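Local coordinates for extracellular sialidase/neuraminidase, putative (Aspergillus fumigatus, PDB 2XZJ), which probably hydrolyses terminal KDN, a deaminated sialic acid, from glycoconjugates as an exo-acting sialidase built on a six-bladed beta-propeller, at residues Pro16-Ala21 and His36-Pro41; Ser301-Arg306 and Ala332-Gly337; Gly336-Met341 and Leu352-Phe357. One frame throughout, in Å; residues are numbered along the deposited sequence.

Interaction 1: residues Pro16-Ala21 and His36-Pro41. With KFN (2,6-anhydro-3-deoxy-D-glycero-D-galacto-non-2-enonic acid), chain E.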
loop_
_atom_site.group_PDB
_atom_site.type_symbol
_atom_site.label_atom_id
_atom_site.label_comp_id
_atom_site.label_asym_id
_atom_site.label_seq_id
_atom_site.Cartn_x
_atom_site.Cartn_y
_atom_site.Cartn_z
ATOM N N PRO A 16 -5.615 2.349 16.163
ATOM C CA PRO A 16 -5.429 3.332 15.068
ATOM C C PRO A 16 -3.997 3.822 15.089
ATOM O O PRO A 16 -3.447 4.026 16.177
ATOM C CB PRO A 16 -6.394 4.464 15.422
ATOM C CG PRO A 16 -7.372 3.841 16.437
ATOM C CD PRO A 16 -6.602 2.801 17.161
ATOM N N LEU A 17 -3.371 3.931 13.917
ATOM C CA LEU A 17 -1.988 4.433 13.848
ATOM C C LEU A 17 -1.922 5.819 13.202
ATOM O O LEU A 17 -1.027 6.595 13.504
ATOM C CB LEU A 17 -1.038 3.441 13.152
ATOM C CG LEU A 17 0.424 3.904 13.054
ATOM C CD1 LEU A 17 1.005 4.067 14.441
ATOM C CD2 LEU A 17 1.270 2.940 12.207
ATOM N N PHE A 18 -2.864 6.122 12.312
ATOM C CA PHE A 18 -2.963 7.464 11.740
ATOM C C PHE A 18 -4.340 7.998 12.084
ATOM O O PHE A 18 -5.360 7.592 11.504
ATOM C CB PHE A 18 -2.754 7.500 10.222
ATOM C CG PHE A 18 -1.377 7.125 9.788
ATOM C CD1 PHE A 18 -1.019 5.786 9.672
ATOM C CD2 PHE A 18 -0.430 8.111 9.476
ATOM C CE1 PHE A 18 0.237 5.414 9.262
ATOM C CE2 PHE A 18 0.860 7.762 9.066
ATOM C CZ PHE A 18 1.208 6.403 8.958
ATOM N N ARG A 19 -4.346 8.912 13.042
ATOM C CA ARG A 19 -5.567 9.420 13.664
ATOM C C ARG A 19 -6.043 10.712 12.990
ATOM O O ARG A 19 -5.371 11.740 13.075
ATOM C CB ARG A 19 -5.304 9.635 15.162
ATOM C CG ARG A 19 -4.826 8.365 15.894
ATOM C CD ARG A 19 -4.443 8.635 17.339
ATOM N NE ARG A 19 -5.622 9.017 18.115
ATOM C CZ ARG A 19 -6.459 8.172 18.699
ATOM N NH1 ARG A 19 -6.260 6.858 18.635
ATOM N NH2 ARG A 19 -7.503 8.651 19.365
ATOM N N SER A 20 -7.221 10.641 12.361
ATOM C CA SER A 20 -7.820 11.761 11.590
ATOM C C SER A 20 -8.181 12.974 12.480
ATOM O O SER A 20 -8.198 12.856 13.694
ATOM C CB SER A 20 -9.053 11.262 10.802
ATOM O OG SER A 20 -9.875 10.380 11.561
ATOM N N ALA A 21 -8.509 14.111 11.862
ATOM C CA ALA A 21 -8.721 15.380 12.590
ATOM C C ALA A 21 -9.840 15.347 13.629
ATOM O O ALA A 21 -9.825 16.130 14.582
ATOM C CB ALA A 21 -8.947 16.538 11.602
ATOM N N HIS A 36 -7.140 16.324 7.644
ATOM C CA HIS A 36 -8.524 15.876 7.729
ATOM C C HIS A 36 -8.550 14.360 7.811
ATOM O O HIS A 36 -9.142 13.781 8.713
ATOM C CB HIS A 36 -9.306 16.326 6.503
ATOM C CG HIS A 36 -10.763 15.969 6.548
ATOM N ND1 HIS A 36 -11.239 14.741 6.130
ATOM C CD2 HIS A 36 -11.841 16.664 6.986
ATOM C CE1 HIS A 36 -12.552 14.702 6.292
ATOM N NE2 HIS A 36 -12.943 15.854 6.816
ATOM N N SER A 37 -7.859 13.741 6.865
ATOM C CA SER A 37 -7.933 12.307 6.643
ATOM C C SER A 37 -6.558 11.732 6.357
ATOM O O SER A 37 -5.682 12.426 5.838
ATOM C CB SER A 37 -8.865 12.024 5.478
ATOM O OG SER A 37 -10.230 12.147 5.885
ATOM N N PHE A 38 -6.387 10.461 6.716
ATOM C CA PHE A 38 -5.264 9.659 6.240
ATOM C C PHE A 38 -5.781 8.516 5.380
ATOM O O PHE A 38 -6.680 7.807 5.791
ATOM C CB PHE A 38 -4.433 9.145 7.415
ATOM C CG PHE A 38 -3.775 10.259 8.212
ATOM C CD1 PHE A 38 -2.585 10.832 7.774
ATOM C CD2 PHE A 38 -4.381 10.751 9.376
ATOM C CE1 PHE A 38 -1.986 11.877 8.490
ATOM C CE2 PHE A 38 -3.790 11.805 10.110
ATOM C CZ PHE A 38 -2.586 12.363 9.657
ATOM N N ARG A 39 -5.222 8.373 4.178
ATOM C CA ARG A 39 -5.595 7.284 3.276
ATOM C C ARG A 39 -4.343 6.704 2.593
ATOM O O ARG A 39 -3.220 7.221 2.739
ATOM C CB ARG A 39 -6.592 7.741 2.198
ATOM C CG ARG A 39 -8.002 8.072 2.672
ATOM C CD ARG A 39 -8.991 7.944 1.538
ATOM N NE ARG A 39 -8.882 6.600 0.973
ATOM C CZ ARG A 39 -9.156 6.263 -0.274
ATOM N NH1 ARG A 39 -9.601 7.164 -1.151
ATOM N NH2 ARG A 39 -8.980 4.998 -0.647
ATOM N N ILE A 40 -4.549 5.608 1.869
ATOM C CA ILE A 40 -3.508 5.056 1.000
ATOM C C ILE A 40 -2.246 4.643 1.799
ATOM O O ILE A 40 -1.169 5.269 1.675
ATOM C CB ILE A 40 -3.186 6.026 -0.215
ATOM C CG1 ILE A 40 -4.440 6.725 -0.768
ATOM C CG2 ILE A 40 -2.441 5.298 -1.331
ATOM C CD1 ILE A 40 -5.609 5.797 -1.176
ATOM N N PRO A 41 -2.375 3.590 2.639
ATOM C CA PRO A 41 -1.262 3.095 3.453
ATOM C C PRO A 41 -0.185 2.313 2.687
ATOM O O PRO A 41 -0.443 1.721 1.630
ATOM C CB PRO A 41 -1.971 2.134 4.438
ATOM C CG PRO A 41 -3.163 1.633 3.629
ATOM C CD PRO A 41 -3.638 2.896 2.989
HETATM C C1 KFN E . -10.122 4.946 -4.426
HETATM C C3 KFN E . -7.980 6.258 -4.299
HETATM C C4 KFN E . -6.719 6.874 -4.949
HETATM C C5 KFN E . -6.921 7.051 -6.479
HETATM C C6 KFN E . -7.548 5.772 -7.091
HETATM C C7 KFN E . -7.866 5.875 -8.608
HETATM C C8 KFN E . -8.262 4.529 -9.237
HETATM C C9 KFN E . -8.824 4.732 -10.634
HETATM O O5 KFN E . -5.682 7.358 -7.155
HETATM O O1B KFN E . -10.210 5.050 -3.188
HETATM O O1A KFN E . -10.931 4.325 -5.174
HETATM O O4 KFN E . -6.399 8.100 -4.258
HETATM O O6 KFN E . -8.820 5.445 -6.431
HETATM C C2 KFN E . -8.920 5.575 -5.078
HETATM O O7 KFN E . -8.980 6.749 -8.784
HETATM O O8 KFN E . -7.144 3.647 -9.306
HETATM O O9 KFN E . -7.796 5.222 -11.517
#

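Interaction 2: residues Ser301-Arg306 and Ala332-Gly337. With KFN (2,6-anhydro-3-deoxy-D-glycero-D-galacto-non-2-enonic acid), chain E.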
loop_
_atom_site.group_PDB
_atom_site.type_symbol
_atom_site.label_atom_id
_atom_site.label_comp_id
_atom_site.label_asym_id
_atom_site.label_seq_id
_atom_site.Cartn_x
_atom_site.Cartn_y
_atom_site.Cartn_z
ATOM N N SER A 301 -18.676 -4.032 -1.536
ATOM C CA SER A 301 -18.334 -3.238 -0.358
ATOM C C SER A 301 -16.858 -3.308 0.011
ATOM O O SER A 301 -16.230 -4.356 -0.132
ATOM C CB SER A 301 -19.186 -3.671 0.838
ATOM O OG SER A 301 -18.676 -3.145 2.054
ATOM N N ARG A 302 -16.322 -2.195 0.519
ATOM C CA ARG A 302 -14.938 -2.171 1.003
ATOM C C ARG A 302 -14.824 -2.583 2.458
ATOM O O ARG A 302 -13.740 -2.535 3.015
ATOM C CB ARG A 302 -14.277 -0.810 0.775
ATOM C CG ARG A 302 -13.940 -0.571 -0.691
ATOM C CD ARG A 302 -13.464 0.841 -0.916
ATOM N NE ARG A 302 -13.233 1.080 -2.331
ATOM C CZ ARG A 302 -12.493 2.070 -2.816
ATOM N NH1 ARG A 302 -11.895 2.930 -1.994
ATOM N NH2 ARG A 302 -12.350 2.198 -4.126
ATOM N N ARG A 303 -15.944 -2.984 3.066
ATOM C CA ARG A 303 -15.997 -3.279 4.502
ATOM C C ARG A 303 -15.981 -4.781 4.765
ATOM O O ARG A 303 -16.562 -5.247 5.746
ATOM C CB ARG A 303 -17.259 -2.654 5.123
ATOM C CG ARG A 303 -17.243 -1.134 5.155
ATOM C CD ARG A 303 -18.496 -0.610 5.842
ATOM N NE ARG A 303 -18.622 0.837 5.720
ATOM C CZ ARG A 303 -19.465 1.575 6.448
ATOM N NH1 ARG A 303 -20.252 0.994 7.347
ATOM N NH2 ARG A 303 -19.514 2.896 6.284
ATOM N N ALA A 304 -15.324 -5.530 3.884
ATOM C CA ALA A 304 -15.260 -6.978 3.998
ATOM C C ALA A 304 -13.817 -7.477 4.044
ATOM O O ALA A 304 -13.486 -8.469 3.403
ATOM C CB ALA A 304 -16.028 -7.623 2.834
ATOM N N MET A 305 -12.964 -6.802 4.819
ATOM C CA MET A 305 -11.523 -7.133 4.848
ATOM C C MET A 305 -11.284 -8.576 5.259
ATOM O O MET A 305 -11.897 -9.074 6.200
ATOM C CB MET A 305 -10.767 -6.177 5.778
ATOM C CG MET A 305 -10.868 -4.716 5.367
ATOM S SD MET A 305 -10.445 -4.372 3.640
ATOM C CE MET A 305 -8.718 -4.886 3.592
ATOM N N ARG A 306 -10.406 -9.250 4.523
ATOM C CA ARG A 306 -10.184 -10.667 4.698
ATOM C C ARG A 306 -8.731 -10.956 4.384
ATOM O O ARG A 306 -8.303 -10.718 3.267
ATOM C CB ARG A 306 -11.103 -11.437 3.753
ATOM C CG ARG A 306 -11.061 -12.972 3.895
ATOM C CD ARG A 306 -12.245 -13.493 4.702
ATOM N NE ARG A 306 -13.484 -13.384 3.937
ATOM C CZ ARG A 306 -13.837 -14.193 2.941
ATOM N NH1 ARG A 306 -13.049 -15.200 2.565
ATOM N NH2 ARG A 306 -14.991 -14.004 2.319
ATOM N N ALA A 332 -12.474 3.965 15.790
ATOM C CA ALA A 332 -11.709 4.390 14.620
ATOM C C ALA A 332 -12.530 4.420 13.329
ATOM O O ALA A 332 -11.969 4.544 12.249
ATOM C CB ALA A 332 -10.482 3.504 14.449
ATOM N N GLY A 333 -13.853 4.330 13.446
ATOM C CA GLY A 333 -14.726 4.333 12.281
ATOM C C GLY A 333 -14.970 2.936 11.739
ATOM O O GLY A 333 -14.737 1.938 12.426
ATOM N N HIS A 334 -15.452 2.864 10.509
ATOM C CA HIS A 334 -15.780 1.585 9.887
ATOM C C HIS A 334 -14.601 1.071 9.061
ATOM O O HIS A 334 -14.303 1.617 8.014
ATOM C CB HIS A 334 -17.034 1.720 9.011
ATOM C CG HIS A 334 -18.230 2.235 9.753
ATOM N ND1 HIS A 334 -19.014 1.432 10.556
ATOM C CD2 HIS A 334 -18.767 3.477 9.825
ATOM C CE1 HIS A 334 -19.982 2.155 11.088
ATOM N NE2 HIS A 334 -19.860 3.398 10.655
ATOM N N GLU A 335 -13.944 0.016 9.542
ATOM C CA GLU A 335 -12.738 -0.506 8.900
ATOM C C GLU A 335 -12.985 -1.095 7.516
ATOM O O GLU A 335 -13.973 -1.814 7.277
ATOM C CB GLU A 335 -12.049 -1.544 9.777
ATOM C CG GLU A 335 -10.689 -2.037 9.214
ATOM C CD GLU A 335 -9.991 -3.026 10.138
ATOM O OE1 GLU A 335 -10.693 -3.653 10.976
ATOM O OE2 GLU A 335 -8.755 -3.201 10.029
ATOM N N GLY A 336 -12.064 -0.797 6.614
ATOM C CA GLY A 336 -12.110 -1.350 5.273
ATOM C C GLY A 336 -11.745 -0.363 4.181
ATOM O O GLY A 336 -12.145 0.802 4.204
ATOM N N GLY A 337 -10.983 -0.862 3.217
ATOM C CA GLY A 337 -10.474 -0.090 2.086
ATOM C C GLY A 337 -9.085 -0.625 1.745
ATOM O O GLY A 337 -8.815 -1.819 1.889
HETATM C C1 KFN E . -10.122 4.946 -4.426
HETATM C C3 KFN E . -7.980 6.258 -4.299
HETATM C C4 KFN E . -6.719 6.874 -4.949
HETATM C C5 KFN E . -6.921 7.051 -6.479
HETATM C C6 KFN E . -7.548 5.772 -7.091
HETATM C C7 KFN E . -7.866 5.875 -8.608
HETATM C C8 KFN E . -8.262 4.529 -9.237
HETATM C C9 KFN E . -8.824 4.732 -10.634
HETATM O O5 KFN E . -5.682 7.358 -7.155
HETATM O O1B KFN E . -10.210 5.050 -3.188
HETATM O O1A KFN E . -10.931 4.325 -5.174
HETATM O O4 KFN E . -6.399 8.100 -4.258
HETATM O O6 KFN E . -8.820 5.445 -6.431
HETATM C C2 KFN E . -8.920 5.575 -5.078
HETATM O O7 KFN E . -8.980 6.749 -8.784
HETATM O O8 KFN E . -7.144 3.647 -9.306
HETATM O O9 KFN E . -7.796 5.222 -11.517
HETATM O O HOH W 1 -13.693 -4.548 6.911
#

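Interaction 3: residues Gly336-Met341 and Leu352-Phe357. With KFN (2,6-anhydro-3-deoxy-D-glycero-D-galacto-non-2-enonic acid), chain E.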
loop_
_atom_site.group_PDB
_atom_site.type_symbol
_atom_site.label_atom_id
_atom_site.label_comp_id
_atom_site.label_asym_id
_atom_site.label_seq_id
_atom_site.Cartn_x
_atom_site.Cartn_y
_atom_site.Cartn_z
ATOM N N GLY A 336 -12.064 -0.797 6.614
ATOM C CA GLY A 336 -12.110 -1.350 5.273
ATOM C C GLY A 336 -11.745 -0.363 4.181
ATOM O O GLY A 336 -12.145 0.802 4.204
ATOM N N GLY A 337 -10.983 -0.862 3.217
ATOM C CA GLY A 337 -10.474 -0.090 2.086
ATOM C C GLY A 337 -9.085 -0.625 1.745
ATOM O O GLY A 337 -8.815 -1.819 1.889
ATOM N N TYR A 338 -8.207 0.278 1.328
ATOM C CA TYR A 338 -6.797 -0.018 1.001
ATOM C C TYR A 338 -6.052 -0.618 2.180
ATOM O O TYR A 338 -6.383 -0.337 3.341
ATOM C CB TYR A 338 -6.075 1.279 0.584
ATOM C CG TYR A 338 -6.419 1.793 -0.800
ATOM C CD1 TYR A 338 -7.739 1.812 -1.262
ATOM C CD2 TYR A 338 -5.417 2.273 -1.647
ATOM C CE1 TYR A 338 -8.049 2.288 -2.548
ATOM C CE2 TYR A 338 -5.715 2.748 -2.920
ATOM C CZ TYR A 338 -7.036 2.758 -3.355
ATOM O OH TYR A 338 -7.319 3.236 -4.610
ATOM N N SER A 339 -5.017 -1.411 1.876
ATOM C CA SER A 339 -4.254 -2.133 2.887
ATOM C C SER A 339 -2.801 -2.319 2.449
ATOM O O SER A 339 -2.505 -2.198 1.267
ATOM C CB SER A 339 -4.887 -3.502 3.147
ATOM O OG SER A 339 -4.773 -4.344 2.021
ATOM N N SER A 340 -1.921 -2.623 3.412
ATOM C CA SER A 340 -0.512 -2.941 3.161
ATOM C C SER A 340 -0.055 -3.878 4.273
ATOM O O SER A 340 -0.430 -3.701 5.442
ATOM C CB SER A 340 0.358 -1.673 3.135
ATOM O OG SER A 340 1.708 -1.928 2.726
ATOM N N MET A 341 0.727 -4.886 3.898
ATOM C CA MET A 341 1.320 -5.826 4.864
ATOM C C MET A 341 2.848 -5.923 4.791
ATOM O O MET A 341 3.465 -5.800 3.718
ATOM C CB MET A 341 0.756 -7.247 4.714
ATOM C CG MET A 341 -0.767 -7.395 4.871
ATOM S SD MET A 341 -1.321 -9.061 4.432
ATOM C CE MET A 341 -1.126 -9.031 2.645
ATOM N N LEU A 352 -1.561 -2.425 7.702
ATOM C CA LEU A 352 -2.250 -1.145 7.745
ATOM C C LEU A 352 -3.543 -1.274 6.935
ATOM O O LEU A 352 -3.510 -1.814 5.826
ATOM C CB LEU A 352 -1.388 -0.024 7.139
ATOM C CG LEU A 352 -0.090 0.386 7.848
ATOM C CD1 LEU A 352 0.687 1.383 6.957
ATOM C CD2 LEU A 352 -0.338 0.968 9.243
ATOM N N VAL A 353 -4.643 -0.740 7.469
ATOM C CA VAL A 353 -5.967 -0.842 6.826
ATOM C C VAL A 353 -6.700 0.480 6.979
ATOM O O VAL A 353 -6.787 1.030 8.086
ATOM C CB VAL A 353 -6.841 -1.979 7.448
ATOM C CG1 VAL A 353 -8.164 -2.161 6.671
ATOM C CG2 VAL A 353 -6.064 -3.297 7.527
ATOM N N GLU A 354 -7.255 0.987 5.875
ATOM C CA GLU A 354 -8.068 2.189 5.954
ATOM C C GLU A 354 -9.337 1.988 6.807
ATOM O O GLU A 354 -9.887 0.888 6.911
ATOM C CB GLU A 354 -8.457 2.712 4.575
ATOM C CG GLU A 354 -7.304 3.024 3.665
ATOM C CD GLU A 354 -7.763 3.560 2.346
ATOM O OE1 GLU A 354 -8.763 3.029 1.792
ATOM O OE2 GLU A 354 -7.111 4.493 1.835
ATOM N N SER A 355 -9.807 3.079 7.391
ATOM C CA SER A 355 -11.073 3.066 8.111
ATOM C C SER A 355 -11.798 4.380 7.839
ATOM O O SER A 355 -11.157 5.426 7.640
ATOM C CB SER A 355 -10.834 2.856 9.618
ATOM O OG SER A 355 -12.061 2.566 10.262
ATOM N N ASP A 356 -13.132 4.319 7.839
ATOM C CA ASP A 356 -13.963 5.438 7.423
ATOM C C ASP A 356 -15.078 5.703 8.456
ATOM O O ASP A 356 -15.948 4.848 8.710
ATOM C CB ASP A 356 -14.534 5.127 6.034
ATOM C CG ASP A 356 -15.403 6.247 5.470
ATOM O OD1 ASP A 356 -15.546 7.307 6.102
ATOM O OD2 ASP A 356 -15.940 6.054 4.363
ATOM N N PHE A 357 -15.020 6.884 9.070
ATOM C CA PHE A 357 -16.023 7.304 10.056
ATOM C C PHE A 357 -17.409 7.444 9.442
ATOM O O PHE A 357 -18.403 7.275 10.148
ATOM C CB PHE A 357 -15.590 8.599 10.762
ATOM C CG PHE A 357 -14.567 8.382 11.832
ATOM C CD1 PHE A 357 -14.960 8.103 13.131
ATOM C CD2 PHE A 357 -13.209 8.441 11.540
ATOM C CE1 PHE A 357 -14.030 7.889 14.130
ATOM C CE2 PHE A 357 -12.252 8.223 12.530
ATOM C CZ PHE A 357 -12.653 7.949 13.829
HETATM C C1 KFN E . -10.122 4.946 -4.426
HETATM C C3 KFN E . -7.980 6.258 -4.299
HETATM C C4 KFN E . -6.719 6.874 -4.949
HETATM C C5 KFN E . -6.921 7.051 -6.479
HETATM C C6 KFN E . -7.548 5.772 -7.091
HETATM C C7 KFN E . -7.866 5.875 -8.608
HETATM C C8 KFN E . -8.262 4.529 -9.237
HETATM C C9 KFN E . -8.824 4.732 -10.634
HETATM O O5 KFN E . -5.682 7.358 -7.155
HETATM O O1B KFN E . -10.210 5.050 -3.188
HETATM O O1A KFN E . -10.931 4.325 -5.174
HETATM O O4 KFN E . -6.399 8.100 -4.258
HETATM O O6 KFN E . -8.820 5.445 -6.431
HETATM C C2 KFN E . -8.920 5.575 -5.078
HETATM O O7 KFN E . -8.980 6.749 -8.784
HETATM O O8 KFN E . -7.144 3.647 -9.306
HETATM O O9 KFN E . -7.796 5.222 -11.517
#

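Interaction 1: residues Pro16-Ala21 and His36-Pro41
F18 and F38 meet at the seam that closes the propeller, where strand 12-18, the edge strand of the last sheet, comes up against strand 37-45, which opens the next. The closest carbons are F18 CB and F38 CG, 3.6 Å apart. The two ring planes are inclined at 48°, an oblique pair that is neither a stack nor a T. In F38, CG stands beside the backbone N (chi1 -64°) and the ring is turned toward segment 16-21; F18 CD2 lies over one of its faces, and CE2 at its rim comes 3.4 Å from R19 O, near the ring plane. Further along, the backbones run almost antiparallel, and A21 N donates to H36 O at 3.2 Å in a nearly straight bond (169°), although the donor stands well above the carbonyl plane. S20 CB packs on the same oxygen at 3.3 Å. Before this crossing, L17 and F18 both face I370 in a classic beta bulge. One residue beyond F38 the chain carries R39, whose NH1 and NH2 both donate to O1B of the ligand, at 3.0 and 2.8 Å. With R245 and R302 also bonded to the ligand, this is consistent with the arginine triad of sialidases, R39 being carried near the start of strand 37-45, the first strand of its four-stranded sheet.

Interaction 2: residues Ser301-Arg306 and Ala332-Gly337
Water 1 joins the two backbones where they do not pair directly: it donates to E335 O at 2.8 Å and accepts from M305 N at 3.2 Å. Beside this bridge, R303 lays its guanidinium flat on the ring of H334: the centres are 4.0 Å apart and the planes only 10° from parallel. The guanidinium is shifted over the ring, NH1 coming closest to H334 CG at 3.4 Å, while H334 CB sits beneath the guanidinium centre. A positive charge stacked there would probably make protonation of the imidazole less easy. R303 also has a cation-pi partner in F358.

Nearer the active site the backbones themselves touch. R302 O receives a CA-H...O contact from G336 CA at 3.0 Å, an approach so close that a CB on G336 would run into this oxygen. Separately, the backbone angles of both G336 and G337 would jam a CB against the preceding carbonyl. M305 folds back at its second and third torsions, so that SD accepts a weak but straight bond from G337 N at 3.6 Å (171°). R302 goes the other way: its extended chain (chi2 172°) sends the guanidinium edge-on to the ligand carboxylate, NH1 giving to O1B at 3.0 Å and NH2 to O1A at 2.8 Å, both almost linear. R303 N donates to S301 OG, an ST turn that spans R302.

In the fold, M305 begins strand 305-310 and packs on L294 and S296 of strand 290-296 as well as on V353 of strand 349-356, joining the sheet of strands 290-296 and 305-310 to the neighbouring one, in which 349-356 pairs with 334-343, one of its two edge strands.

Interaction 3: residues Gly336-Met341 and Leu352-Phe357
E354 holds strand 334-343 through both its backbone and its carboxylate. E354 OE1 accepts from Y338 N at 2.8 Å, the donor standing above the carboxylate plane, 56° out of it, while E354 OE2 forms a salt bridge with R39 NE and accepts from I40 N. E354 O takes a bond from G336 N, also 2.8 Å, and E354 N returns one to Y338 O at 3.0 Å. With CG beside the backbone N (chi1 -58°) and the chain extended beyond it, the carboxylate is carried alongside Y338, pointing the same way, with E354 CD 3.3 Å from Y338 CB and the carboxylate turned 32° from the ring plane. G337, at the corner between these bonds, passes its CA within 3.6 Å of E354 OE1. Further on the strands pair in regular antiparallel fashion: S340 and L352 form a hydrogen-bonded pair, S340 N giving to L352 O at 3.0 Å and L352 N to S340 O at 2.8 Å, whereas S339 and V353 are a non-hydrogen-bonded pair. L352 then packs on P41 and V43, and S339 on L294. Held by these donors, E354 is probably ionised, and it acts as a second-shell residue that positions R39 and the backbone of Y338. Y338, whose ring lies beside the ligand, is hydrogen-bonded through OH to E229, which is consistent with the tyrosine-glutamate nucleophile pair of retaining sialidases.

All three contacts reach the antiparallel sheet ordered 12-18, 368-375, 349-356, 334-343, in which the N-terminal strand completes a sheet otherwise made from the end of the chain. Interaction 1 comes first in sequence and joins the sheet's edge strand to the next blade. Interaction 2 follows and links the opposite edge strand to the preceding blade. Interaction 3 lies within the sheet and begins on the stretch where interaction 2 ends, sharing G336 and G337 with it. Centres of interactions 2 and 3 are about 7 Å apart, those of 1 and 3 about 9 Å, and those of 1 and 2 about 14 Å. All three touch the ligand, so propeller closure and active-site assembly coincide here.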